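Side-chain contacts in pyoverdine biosynthesis protein PvcA (PDB 3E59), which makes the isonitrile group of paerucumarin, converting L-tyrosine to its isocyano derivative with a carbon taken from C2 of ribulose 5-phosphate: residues Leu93-Leu96 against Cys97-Gln101; Asp156-Ala159 against Phe160-Gln163; Ala191-Glu194 against Gly195-Tyr199; Ala242-Ala245 against Asp246-Arg250. All coordinates share one frame; numbering follows the deposited sequence.

Contact 1: residues Leu93-Leu96 against Cys97-Gln101; sequences LNHL and CQRIQ
The straightest bond here runs from Arg-99 N to His-95 O, 2.9 Å long with 166° at the hydrogen. Gln-98 N to Asn-94 O and Ile-100 N to Leu-96 O, both 3.2 Å, continue this i to i+4 ladder of helix 84-103, while Cys-97 N to Leu-93 O is weak. Two of these pairs, Asn-94/Gln-98 and His-95/Arg-99, also meet through their side chains. With CG of His-95 anti to its nitrogen (chi1 -170°), the imidazole swings along the helix toward Arg-99, whose CG sits over one ring face, 4.0 Å from the centroid, in a CH-pi contact offset toward the rim. Gln-98 approaches the same ring differently: OE1 lies in the ring plane at the edge, 3.4 Å from His-95 CD2, and amide and imidazole are turned 82° apart. Asn-94 ND2 meets Gln-98 CD, while Asn-94 OD1 accepts from His-148 N. Inward, Leu-93 and Ile-100 rest on strands 60-64 and 108-112. Arg-99 CG and CD make the face contact, while the guanidinium, paired weakly with Glu-18, lies farther along with His-95 CE1 near its plane. His-95 ND1 is 4.7 Å from Arg-99 NE, not in contact, yet this positive charge would probably disfavour imidazole protonation.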
# COMPACT_ATOMS: atom_id res chain seq x y z
N LEU A 93 -1.87 11.76 -2.96
CA LEU A 93 -1.08 11.76 -1.74
C LEU A 93 -0.35 13.09 -1.60
O LEU A 93 -0.23 13.64 -0.51
CB LEU A 93 -0.07 10.61 -1.74
CG LEU A 93 -0.59 9.17 -1.58
CD1 LEU A 93 0.56 8.20 -1.80
CD2 LEU A 93 -1.22 8.96 -0.23
N ASN A 94 0.15 13.59 -2.73
CA ASN A 94 0.77 14.90 -2.75
C ASN A 94 -0.20 16.02 -2.38
O ASN A 94 0.18 16.94 -1.65
CB ASN A 94 1.44 15.19 -4.09
CG ASN A 94 2.38 16.36 -3.99
OD1 ASN A 94 3.42 16.27 -3.35
ND2 ASN A 94 2.00 17.49 -4.60
N HIS A 95 -1.44 15.96 -2.86
CA HIS A 95 -2.42 17.01 -2.59
C HIS A 95 -2.88 16.97 -1.13
O HIS A 95 -3.14 18.00 -0.54
CB HIS A 95 -3.62 16.97 -3.55
CG HIS A 95 -4.51 18.17 -3.46
ND1 HIS A 95 -5.84 18.08 -3.10
CD2 HIS A 95 -4.26 19.49 -3.65
CE1 HIS A 95 -6.37 19.29 -3.09
NE2 HIS A 95 -5.44 20.17 -3.43
N LEU A 96 -2.96 15.77 -0.57
CA LEU A 96 -3.21 15.60 0.86
C LEU A 96 -2.20 16.40 1.72
O LEU A 96 -2.57 17.07 2.68
CB LEU A 96 -3.18 14.10 1.19
CG LEU A 96 -3.54 13.59 2.60
CD1 LEU A 96 -5.01 13.79 2.94
CD2 LEU A 96 -3.20 12.13 2.68
N CYS A 97 -0.92 16.33 1.35
CA CYS A 97 0.15 17.06 2.05
C CYS A 97 -0.04 18.57 1.89
O CYS A 97 0.17 19.31 2.86
CB CYS A 97 1.53 16.63 1.53
SG CYS A 97 2.08 14.97 2.02
N GLN A 98 -0.45 19.00 0.69
CA GLN A 98 -0.71 20.42 0.41
C GLN A 98 -1.89 20.96 1.22
O GLN A 98 -1.82 22.06 1.79
CB GLN A 98 -0.93 20.65 -1.10
CG GLN A 98 0.31 20.39 -1.98
CD GLN A 98 0.07 20.58 -3.47
OE1 GLN A 98 -0.94 20.14 -4.02
NE2 GLN A 98 1.01 21.24 -4.14
N ARG A 99 -2.97 20.19 1.30
CA ARG A 99 -4.13 20.57 2.14
C ARG A 99 -3.78 20.75 3.62
O ARG A 99 -4.28 21.66 4.27
CB ARG A 99 -5.30 19.60 1.97
CG ARG A 99 -5.88 19.57 0.56
CD ARG A 99 -7.30 19.03 0.52
NE ARG A 99 -8.28 20.10 0.33
CZ ARG A 99 -8.98 20.68 1.31
NH1 ARG A 99 -8.84 20.30 2.57
NH2 ARG A 99 -9.84 21.64 1.01
N ILE A 100 -2.94 19.86 4.16
CA ILE A 100 -2.41 20.00 5.52
C ILE A 100 -1.59 21.30 5.65
O ILE A 100 -1.74 22.02 6.63
CB ILE A 100 -1.56 18.76 5.94
CG1 ILE A 100 -2.46 17.52 6.12
CG2 ILE A 100 -0.77 19.04 7.21
CD1 ILE A 100 -1.72 16.21 6.36
N GLN A 101 -0.76 21.59 4.64
CA GLN A 101 0.07 22.79 4.64
C GLN A 101 -0.74 24.11 4.59
O GLN A 101 -0.21 25.19 4.91
CB GLN A 101 1.12 22.73 3.51
CG GLN A 101 2.27 23.74 3.69
CD GLN A 101 3.55 23.33 2.99
OE1 GLN A 101 3.53 22.86 1.85
NE2 GLN A 101 4.69 23.54 3.66

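Contact 2: residues Asp156-Ala159 against Phe160-Gln163; sequences DVRA and FEAQ
Val-157 CG1 packs on one face of the Phe-160 ring, 3.8 Å from the centroid and 20° off the ring normal, a CH-pi contact within a 3-10 turn on the connection between strand 149-151 and helix 167-178. The methyl is offset toward the rim, so its nearest ring atom is Phe-160 CD2, at 3.5 Å from Val-157 CG1. Both side chains point the same way. Phe-160 has CG anti to its carbonyl carbon (chi1 -58°), which lays the ring beside the valine, and Ala-159 CB adds a looser touch at CD1.

Two backbone bonds underlie this. Phe-160 N donates to Val-157 O at 2.9 Å and ties the Val-157/Phe-160 pair; Glu-161 N to Arg-158 O, at 3.2 Å, continues the turn. The i to i+3 pairing marks the 3-10 winding, and both donors stand well above the carbonyl planes, as the tight turn leads one to expect. Further out, Asp-156 forms a salt bridge with Arg-164, while Phe-160 reaches Leu-170 and Leu-173 of helix 167-178 and, with Val-157, Leu-243 of helix 219-247. The turn thereby joins those two helices through its apolar side.

On the exposed side Arg-158 and Glu-161 run alongside each other with guanidinium and carboxylate planes 6° apart, yet their charged groups do not meet: Arg-158 NE and Glu-161 OE1 are 5.1 Å apart.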
# COMPACT_ATOMS: atom_id res chain seq x y z
N ASP A 156 18.07 1.53 0.26
CA ASP A 156 18.42 2.82 0.84
C ASP A 156 18.75 2.73 2.33
O ASP A 156 19.18 3.72 2.92
CB ASP A 156 17.30 3.83 0.60
CG ASP A 156 17.01 4.04 -0.88
OD1 ASP A 156 17.97 4.02 -1.68
OD2 ASP A 156 15.83 4.22 -1.24
N VAL A 157 18.53 1.56 2.93
CA VAL A 157 18.86 1.34 4.34
C VAL A 157 20.38 1.49 4.52
O VAL A 157 21.17 0.64 4.07
CB VAL A 157 18.34 -0.03 4.88
CG1 VAL A 157 18.78 -0.24 6.34
CG2 VAL A 157 16.82 -0.11 4.76
N ARG A 158 20.76 2.58 5.18
CA ARG A 158 22.16 2.94 5.40
C ARG A 158 22.96 1.79 6.02
O ARG A 158 24.09 1.53 5.61
CB ARG A 158 22.25 4.21 6.26
CG ARG A 158 23.61 4.89 6.28
CD ARG A 158 23.53 6.22 7.01
NE ARG A 158 24.85 6.68 7.46
CZ ARG A 158 25.07 7.81 8.12
NH1 ARG A 158 24.07 8.63 8.41
NH2 ARG A 158 26.30 8.14 8.50
N ALA A 159 22.35 1.10 6.98
CA ALA A 159 23.01 0.02 7.70
C ALA A 159 23.33 -1.19 6.82
O ALA A 159 24.23 -1.97 7.13
CB ALA A 159 22.18 -0.41 8.91
N PHE A 160 22.58 -1.34 5.73
CA PHE A 160 22.73 -2.46 4.80
C PHE A 160 23.53 -2.08 3.53
O PHE A 160 23.47 -2.79 2.52
CB PHE A 160 21.36 -2.98 4.35
CG PHE A 160 20.46 -3.44 5.47
CD1 PHE A 160 20.96 -3.78 6.73
CD2 PHE A 160 19.09 -3.59 5.23
CE1 PHE A 160 20.10 -4.21 7.74
CE2 PHE A 160 18.23 -4.03 6.22
CZ PHE A 160 18.74 -4.34 7.48
N GLU A 161 24.26 -0.97 3.61
CA GLU A 161 24.92 -0.33 2.46
C GLU A 161 25.74 -1.29 1.56
O GLU A 161 25.52 -1.34 0.35
CB GLU A 161 25.81 0.82 2.94
CG GLU A 161 25.69 2.08 2.10
CD GLU A 161 26.29 3.31 2.78
OE1 GLU A 161 25.54 4.28 3.04
OE2 GLU A 161 27.51 3.29 3.06
N ALA A 162 26.66 -2.04 2.17
CA ALA A 162 27.51 -2.99 1.45
C ALA A 162 26.73 -3.96 0.56
O ALA A 162 27.22 -4.37 -0.50
CB ALA A 162 28.38 -3.78 2.44
N GLN A 163 25.52 -4.30 0.98
CA GLN A 163 24.71 -5.31 0.30
C GLN A 163 23.64 -4.71 -0.62
O GLN A 163 22.74 -5.41 -1.09
CB GLN A 163 24.07 -6.27 1.31
CG GLN A 163 25.08 -7.21 1.98
CD GLN A 163 25.96 -7.97 0.99
OE1 GLN A 163 27.11 -8.30 1.29
NE2 GLN A 163 25.43 -8.23 -0.20

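Contact 3: residues Ala191-Glu194 against Gly195-Tyr199; sequences ASEE and GLLLY
Ser-192 turns its hydroxyl back over the first turn of helix 193-210, where OG accepts from Gly-195 N at 3.0 Å with 152° at the hydrogen. This is an N-cap, and the torsion accounts for it: chi1 of 71° puts OG between the serine's own nitrogen and carbonyl carbon, facing the amide three residues on. The serine carbonyl is used as well, since Leu-196 N donates to Ser-192 O at 3.2 Å. One residue later the pairing is alongside rather than across. Glu-193 and Leu-197 point the same way from successive turns, and the methyl Leu-197 CD1 lies 3.9 Å from Glu-193 CG, against the aliphatic stem. Beyond that stem the Glu-193 carboxylate is bonded through OE2 to His-29. Between the same two residues, Leu-197 N donates to Glu-193 O at 3.0 Å, and Leu-197 CG also rests on that oxygen, at 3.3 Å from Glu-193 O. Leu-198 N to Glu-194 O, 2.9 Å, extends the ladder, and the Leu-198 side chain packs on Ile-234 and Trp-238 of helix 219-247. The serine cap satisfies an amide of the opening turn, while Glu-193 and Glu-194 place acidic groups at this end, where they would probably interact favourably with the helix dipole.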
# COMPACT_ATOMS: atom_id res chain seq x y z
N ALA A 191 -4.70 -14.70 16.60
CA ALA A 191 -5.03 -14.07 17.88
C ALA A 191 -6.14 -13.06 17.81
O ALA A 191 -6.68 -12.66 18.84
CB ALA A 191 -3.77 -13.45 18.53
N SER A 192 -6.50 -12.62 16.60
CA SER A 192 -7.57 -11.63 16.46
C SER A 192 -8.40 -11.77 15.18
O SER A 192 -7.96 -12.36 14.19
CB SER A 192 -6.99 -10.21 16.56
OG SER A 192 -6.23 -9.89 15.40
N GLU A 193 -9.61 -11.23 15.24
CA GLU A 193 -10.49 -11.08 14.08
C GLU A 193 -9.76 -10.50 12.89
O GLU A 193 -9.82 -11.08 11.79
CB GLU A 193 -11.70 -10.18 14.43
CG GLU A 193 -12.42 -9.56 13.21
CD GLU A 193 -13.66 -8.75 13.56
OE1 GLU A 193 -13.88 -8.42 14.75
OE2 GLU A 193 -14.44 -8.44 12.62
N GLU A 194 -9.05 -9.39 13.12
CA GLU A 194 -8.39 -8.61 12.06
C GLU A 194 -7.15 -9.30 11.52
O GLU A 194 -6.81 -9.12 10.35
CB GLU A 194 -7.99 -7.22 12.57
CG GLU A 194 -9.17 -6.32 12.97
CD GLU A 194 -9.54 -6.45 14.43
OE1 GLU A 194 -9.27 -7.51 15.05
OE2 GLU A 194 -10.10 -5.49 14.97
N GLY A 195 -6.47 -10.06 12.37
CA GLY A 195 -5.37 -10.90 11.92
C GLY A 195 -5.86 -11.92 10.90
O GLY A 195 -5.25 -12.11 9.85
N LEU A 196 -6.98 -12.58 11.20
CA LEU A 196 -7.55 -13.54 10.25
C LEU A 196 -8.09 -12.88 8.97
O LEU A 196 -8.02 -13.47 7.89
CB LEU A 196 -8.60 -14.41 10.91
CG LEU A 196 -8.08 -15.43 11.93
CD1 LEU A 196 -9.24 -16.16 12.54
CD2 LEU A 196 -7.12 -16.43 11.30
N LEU A 197 -8.61 -11.66 9.11
CA LEU A 197 -9.12 -10.89 7.98
C LEU A 197 -7.98 -10.53 7.05
O LEU A 197 -8.14 -10.61 5.84
CB LEU A 197 -9.89 -9.63 8.43
CG LEU A 197 -11.27 -9.83 9.09
CD1 LEU A 197 -11.89 -8.49 9.49
CD2 LEU A 197 -12.23 -10.61 8.17
N LEU A 198 -6.83 -10.16 7.63
CA LEU A 198 -5.61 -9.91 6.87
C LEU A 198 -5.12 -11.17 6.16
O LEU A 198 -4.89 -11.15 4.96
CB LEU A 198 -4.50 -9.37 7.78
CG LEU A 198 -3.15 -9.10 7.09
CD1 LEU A 198 -3.26 -8.02 6.02
CD2 LEU A 198 -2.05 -8.76 8.11
N TYR A 199 -4.94 -12.25 6.91
CA TYR A 199 -4.53 -13.51 6.32
C TYR A 199 -5.41 -13.89 5.09
O TYR A 199 -4.88 -14.26 4.04
CB TYR A 199 -4.50 -14.63 7.39
CG TYR A 199 -4.04 -15.96 6.82
CD1 TYR A 199 -4.95 -17.01 6.64
CD2 TYR A 199 -2.71 -16.15 6.41
CE1 TYR A 199 -4.54 -18.21 6.09
CE2 TYR A 199 -2.30 -17.36 5.86
CZ TYR A 199 -3.21 -18.37 5.70
OH TYR A 199 -2.82 -19.58 5.16

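Contact 4: residues Ala242-Ala245 against Asp246-Arg250; sequences ALLA and DQFPR
Leu-243 O is gripped from three directions near the end of helix 219-247. Gln-247 N donates to it at 3.0 Å, a water donates at 3.0 Å to the same Leu-243 O, and Asp-246 N adds a weak bond, bent to 129° at its hydrogen. That water also donates to Gln-247 OE1 at 2.9 Å, so it bridges the carbonyl and the amide of one residue pair. The bend in the glutamine chain makes this possible: with chi2 at -71° the amide folds round to the water instead of running straight on. Its CG meanwhile meets the methyl Leu-243 CD2 at 3.6 Å, the two side chains crossing at a slant.

One step along, Phe-248 N to Leu-244 O is the shortest backbone bond of the set, 2.8 Å, although Phe-248 itself has already left helical backbone angles. Leu-244 CD2 touches the phenyl at CE2, 3.9 Å away, while Gln-247 CB lies over one ring face, offset toward the rim. As the chain turns off, Pro-249 has no N-H to offer Ala-245 O; its CA approaches that oxygen instead, in a C-H...O contact of 3.0 Å from Pro-249 CA to Ala-245 O.

Around this helix end, Asp-246 OD2 is bonded to Tyr-178 OH of helix 167-178, against which Leu-243 also packs. Phe-248 meets Phe-152 edge-to-face, and both Leu-244 and Phe-248 rest on Val-63 of strand 60-64, which joins the helix terminus to the parallel sheet.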
# COMPACT_ATOMS: atom_id res chain seq x y z
N ALA A 242 8.64 -3.20 10.88
CA ALA A 242 9.48 -3.13 12.08
C ALA A 242 10.80 -2.38 11.82
O ALA A 242 11.21 -1.53 12.62
CB ALA A 242 9.74 -4.53 12.61
N LEU A 243 11.43 -2.70 10.69
CA LEU A 243 12.59 -1.96 10.23
C LEU A 243 12.30 -0.45 10.13
O LEU A 243 13.05 0.36 10.65
CB LEU A 243 13.10 -2.53 8.88
CG LEU A 243 14.32 -1.83 8.24
CD1 LEU A 243 15.14 -2.79 7.40
CD2 LEU A 243 13.91 -0.60 7.42
N LEU A 244 11.20 -0.09 9.48
CA LEU A 244 10.82 1.32 9.33
C LEU A 244 10.43 2.02 10.64
O LEU A 244 10.54 3.24 10.74
CB LEU A 244 9.66 1.44 8.33
CG LEU A 244 9.89 1.02 6.88
CD1 LEU A 244 8.54 0.88 6.14
CD2 LEU A 244 10.82 2.03 6.19
N ALA A 245 9.96 1.26 11.63
CA ALA A 245 9.66 1.86 12.95
C ALA A 245 10.94 2.33 13.65
O ALA A 245 10.93 3.30 14.41
CB ALA A 245 8.87 0.90 13.83
N ASP A 246 12.05 1.65 13.37
CA ASP A 246 13.36 2.08 13.88
C ASP A 246 13.99 3.16 13.01
O ASP A 246 14.70 4.03 13.51
CB ASP A 246 14.31 0.90 14.02
CG ASP A 246 14.05 0.09 15.29
OD1 ASP A 246 13.24 0.53 16.13
OD2 ASP A 246 14.66 -0.99 15.43
N GLN A 247 13.74 3.11 11.70
CA GLN A 247 14.26 4.15 10.81
C GLN A 247 13.57 5.47 11.08
O GLN A 247 14.22 6.50 11.15
CB GLN A 247 14.11 3.76 9.34
CG GLN A 247 14.92 2.54 8.89
CD GLN A 247 16.41 2.81 8.83
OE1 GLN A 247 17.22 2.04 9.37
NE2 GLN A 247 16.78 3.91 8.19
N PHE A 248 12.24 5.42 11.23
CA PHE A 248 11.37 6.61 11.36
C PHE A 248 10.41 6.44 12.53
O PHE A 248 9.21 6.27 12.32
CB PHE A 248 10.53 6.84 10.09
CG PHE A 248 11.33 6.81 8.81
CD1 PHE A 248 12.26 7.82 8.53
CD2 PHE A 248 11.14 5.79 7.88
CE1 PHE A 248 13.00 7.79 7.35
CE2 PHE A 248 11.87 5.74 6.70
CZ PHE A 248 12.81 6.75 6.43
N PRO A 249 10.93 6.50 13.78
CA PRO A 249 10.09 6.18 14.96
C PRO A 249 8.81 7.03 15.11
O PRO A 249 7.75 6.49 15.45
CB PRO A 249 11.04 6.43 16.14
CG PRO A 249 12.42 6.29 15.55
CD PRO A 249 12.29 6.88 14.18
N ARG A 250 8.89 8.33 14.84
CA ARG A 250 7.79 9.23 15.13
C ARG A 250 6.76 9.35 14.00
O ARG A 250 5.61 9.72 14.25
CB ARG A 250 8.31 10.62 15.51
CG ARG A 250 9.35 10.63 16.65
CD ARG A 250 9.65 12.07 17.07
NE ARG A 250 10.22 12.84 15.97
CZ ARG A 250 9.99 14.13 15.73
NH1 ARG A 250 9.18 14.83 16.51
NH2 ARG A 250 10.56 14.71 14.69
O HOH W 1 16.02 0.03 11.08

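In the fold
Contacts 2 and 4 are the only two of the four that touch: their centres lie 15 Å apart, and Phe-160 CE2 packs 3.5 Å from Leu-243 CD1, with Val-157 CG2 4.0 Å from Leu-243 CD2. Contacts 1 and 4 both pack on strand 60-64, although their nearest atoms are about 13 Å apart. Contact 3 lies about 32 Å, centre to centre, from contact 1 on the opposite side of the chain's centre. Its helix directly precedes that of contact 4, and its Leu-198 side chain is about 5 Å from a bound phosphate ion, probably from the crystallisation liquor.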